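Local coordinates for protein gamma-glutamyl-gamma-aminobutyrate hydrolase PuuD (Escherichia coli, PDB 6VTV) that hydrolyses the gamma-glutamyl linkage of gamma-glutamyl-gamma-aminobutyrate, releasing 4-aminobutanoate and glutamate in the last step of putrescine degradation, at residues N10-G15 with A247-I252. Numbering follows the deposited sequence.
Sequences NNPVIG and ACQHHI
Pro12 rests its ring against one side of the helix at residues 247-252, touching Cys248 and Ile252, a turn apart on the facing side, and Gln249 at its border. Followed from the backbone outward, Pro12 CB comes first, 3.8 Å from Cys248 CB, and it also meets the methyl tip of Ile252, with CD1 4.0 Å away. The next ring atom, Pro12 CG, reaches the aliphatic part of Gln249, lying 4.0 Å from Gln249 CG, while Cys248 CB is still within 4.1 Å of it. A proline suits this place because its compact, rigid ring keeps its apolar methylenes close to the main chain, so that the chain just ahead of the strand can approach the helix to 6.4 Å between Pro12 CA and Cys248 CA. With CD1 anti to CA (chi2 174°), the Ile252 side chain is extended and puts its terminal methyl at the ring; a long branched aliphatic chain suits a place one turn on from Cys248. Gln249, partly exposed, lends a methylene to the apolar surface.

Cys248 serves two neighbours: its CB faces the proline, and its sulfur, held anti to the carbonyl carbon (chi1 -56°), turns to Ile14, where SG and Ile14 CD1 are 3.7 Å apart. The small, polarisable sulfur fills a buried spot beside the isoleucine methyl. All the meetings are van der Waals contacts between apolar groups.

Asn11 and Val13 meet the second subunit of the homodimer. Pro12 leads into strand 13-23, whose beginning bonds through its backbone to strand 45-49, to Gly68, which opens strand 68-71, and to Asp67 just before it, whose carboxylate also takes a hydrogen bond from Val13 N. Ile14 also packs on Phe244 and Ile245, so the C-terminal helix 235-254 lies against one face of the central sheet of this class I glutamine amidotransferase-like fold.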
ATOM      1  N   ASN B  10       1.927  14.746 -16.534  1.00 52.80           N
ATOM      2  CA  ASN B  10       0.813  14.189 -15.780  1.00 48.34           C
ATOM      3  C   ASN B  10       1.082  12.704 -15.569  1.00 44.43           C
ATOM      4  O   ASN B  10       1.272  11.960 -16.538  1.00 46.72           O
ATOM      5  CB  ASN B  10      -0.508  14.406 -16.512  1.00 51.84           C
ATOM      6  CG  ASN B  10      -1.250  15.638 -16.029  1.00 60.38           C
ATOM      7  OD1 ASN B  10      -0.800  16.767 -16.227  1.00 62.82           O
ATOM      8  ND2 ASN B  10      -2.396  15.426 -15.391  1.00 64.72           N
ATOM      9  N   ASN B  11       1.105  12.272 -14.311  1.00 33.54           N
ATOM     10  CA  ASN B  11       1.589  10.943 -13.973  1.00 31.99           C
ATOM     11  C   ASN B  11       0.433   9.960 -13.910  1.00 33.50           C
ATOM     12  O   ASN B  11      -0.475  10.137 -13.082  1.00 33.71           O
ATOM     13  CB  ASN B  11       2.330  10.982 -12.643  1.00 29.34           C
ATOM     14  CG  ASN B  11       3.361  12.094 -12.592  1.00 41.28           C
ATOM     15  OD1 ASN B  11       3.080  13.197 -12.120  1.00 38.21           O
ATOM     16  ND2 ASN B  11       4.560  11.812 -13.089  1.00 31.80           N
ATOM     17  N   PRO B  12       0.418   8.926 -14.752  1.00 33.87           N
ATOM     18  CA  PRO B  12      -0.699   7.974 -14.737  1.00 28.15           C
ATOM     19  C   PRO B  12      -0.797   7.242 -13.407  1.00 26.83           C
ATOM     20  O   PRO B  12       0.207   6.948 -12.754  1.00 24.14           O
ATOM     21  CB  PRO B  12      -0.358   7.007 -15.879  1.00 30.59           C
ATOM     22  CG  PRO B  12       0.591   7.760 -16.755  1.00 33.86           C
ATOM     23  CD  PRO B  12       1.376   8.645 -15.835  1.00 33.76           C
ATOM     24  N   VAL B  13      -2.031   6.947 -13.009  1.00 25.08           N
ATOM     25  CA  VAL B  13      -2.287   6.219 -11.770  1.00 25.22           C
ATOM     26  C   VAL B  13      -2.002   4.742 -12.006  1.00 27.04           C
ATOM     27  O   VAL B  13      -2.617   4.110 -12.870  1.00 23.28           O
ATOM     28  CB  VAL B  13      -3.730   6.429 -11.287  1.00 26.93           C
ATOM     29  CG1 VAL B  13      -3.963   5.679  -9.984  1.00 22.71           C
ATOM     30  CG2 VAL B  13      -4.027   7.910 -11.122  1.00 27.74           C
ATOM     31  N   ILE B  14      -1.074   4.187 -11.232  1.00 27.60           N
ATOM     32  CA  ILE B  14      -0.669   2.791 -11.355  1.00 26.83           C
ATOM     33  C   ILE B  14      -1.123   2.048 -10.108  1.00 24.00           C
ATOM     34  O   ILE B  14      -0.674   2.353  -8.996  1.00 26.89           O
ATOM     35  CB  ILE B  14       0.848   2.659 -11.553  1.00 24.28           C
ATOM     36  CG1 ILE B  14       1.329   3.586 -12.674  1.00 24.25           C
ATOM     37  CG2 ILE B  14       1.217   1.221 -11.859  1.00 24.54           C
ATOM     38  CD1 ILE B  14       0.674   3.323 -14.013  1.00 23.86           C
ATOM     39  N   GLY B  15      -2.015   1.077 -10.288  1.00 25.30           N
ATOM     40  CA  GLY B  15      -2.417   0.217  -9.194  1.00 19.01           C
ATOM     41  C   GLY B  15      -1.422  -0.904  -8.978  1.00 19.73           C
ATOM     42  O   GLY B  15      -1.129  -1.663  -9.905  1.00 17.88           O
ATOM     43  N   ALA B 247       2.578   3.362 -22.351  1.00 30.45           N
ATOM     44  CA  ALA B 247       1.342   2.657 -22.675  1.00 37.45           C
ATOM     45  C   ALA B 247       0.178   3.174 -21.842  1.00 35.70           C
ATOM     46  O   ALA B 247      -0.942   3.317 -22.346  1.00 35.79           O
ATOM     47  CB  ALA B 247       1.527   1.156 -22.461  1.00 37.06           C
ATOM     48  N   CYS B 248       0.423   3.458 -20.561  1.00 32.90           N
ATOM     49  CA  CYS B 248      -0.625   4.024 -19.718  1.00 33.85           C
ATOM     50  C   CYS B 248      -1.024   5.413 -20.199  1.00 37.13           C
ATOM     51  O   CYS B 248      -2.210   5.762 -20.187  1.00 36.65           O
ATOM     52  CB  CYS B 248      -0.162   4.059 -18.263  1.00 30.32           C
ATOM     53  SG  CYS B 248       0.356   2.447 -17.629  1.00 27.07           S
ATOM     54  N   GLN B 249      -0.047   6.218 -20.627  1.00 33.36           N
ATOM     55  CA  GLN B 249      -0.369   7.497 -21.252  1.00 36.16           C
ATOM     56  C   GLN B 249      -1.224   7.297 -22.495  1.00 41.06           C
ATOM     57  O   GLN B 249      -2.201   8.023 -22.712  1.00 39.59           O
ATOM     58  CB  GLN B 249       0.911   8.247 -21.613  1.00 40.41           C
ATOM     59  CG  GLN B 249       1.665   8.808 -20.428  1.00 43.10           C
ATOM     60  CD  GLN B 249       2.984   9.431 -20.834  1.00 52.57           C
ATOM     61  OE1 GLN B 249       3.933   8.731 -21.189  1.00 53.70           O
ATOM     62  NE2 GLN B 249       3.048  10.757 -20.789  1.00 57.18           N
ATOM     63  N   HIS B 250      -0.866   6.315 -23.325  1.00 43.85           N
ATOM     64  CA  HIS B 250      -1.674   6.005 -24.498  1.00 47.48           C
ATOM     65  C   HIS B 250      -3.059   5.518 -24.092  1.00 44.76           C
ATOM     66  O   HIS B 250      -4.058   5.856 -24.737  1.00 46.07           O
ATOM     67  CB  HIS B 250      -0.961   4.962 -25.358  1.00 52.19           C
ATOM     68  CG  HIS B 250      -1.529   4.821 -26.736  1.00 59.57           C
ATOM     69  ND1 HIS B 250      -1.639   5.883 -27.608  1.00 64.37           N
ATOM     70  CD2 HIS B 250      -2.011   3.742 -27.396  1.00 61.04           C
ATOM     71  CE1 HIS B 250      -2.168   5.465 -28.744  1.00 66.54           C
ATOM     72  NE2 HIS B 250      -2.403   4.169 -28.642  1.00 64.32           N
ATOM     73  N   HIS B 251      -3.137   4.731 -23.016  1.00 41.30           N
ATOM     74  CA  HIS B 251      -4.434   4.279 -22.521  1.00 38.60           C
ATOM     75  C   HIS B 251      -5.292   5.454 -22.075  1.00 40.80           C
ATOM     76  O   HIS B 251      -6.511   5.457 -22.285  1.00 44.06           O
ATOM     77  CB  HIS B 251      -4.239   3.288 -21.374  1.00 36.18           C
ATOM     78  CG  HIS B 251      -5.510   2.901 -20.687  1.00 38.11           C
ATOM     79  ND1 HIS B 251      -6.579   2.344 -21.356  1.00 40.06           N
ATOM     80  CD2 HIS B 251      -5.886   2.990 -19.389  1.00 37.71           C
ATOM     81  CE1 HIS B 251      -7.558   2.106 -20.500  1.00 39.84           C
ATOM     82  NE2 HIS B 251      -7.162   2.489 -19.300  1.00 39.14           N
ATOM     83  N   ILE B 252      -4.675   6.462 -21.455  1.00 33.30           N
ATOM     84  CA  ILE B 252      -5.407   7.669 -21.080  1.00 33.22           C
ATOM     85  C   ILE B 252      -5.898   8.395 -22.326  1.00 39.49           C
ATOM     86  O   ILE B 252      -7.053   8.830 -22.401  1.00 44.46           O
ATOM     87  CB  ILE B 252      -4.528   8.581 -20.206  1.00 32.04           C
ATOM     88  CG1 ILE B 252      -4.229   7.909 -18.865  1.00 33.77           C
ATOM     89  CG2 ILE B 252      -5.196   9.934 -19.996  1.00 33.00           C
ATOM     90  CD1 ILE B 252      -3.262   8.683 -18.001  1.00 31.88           C
TER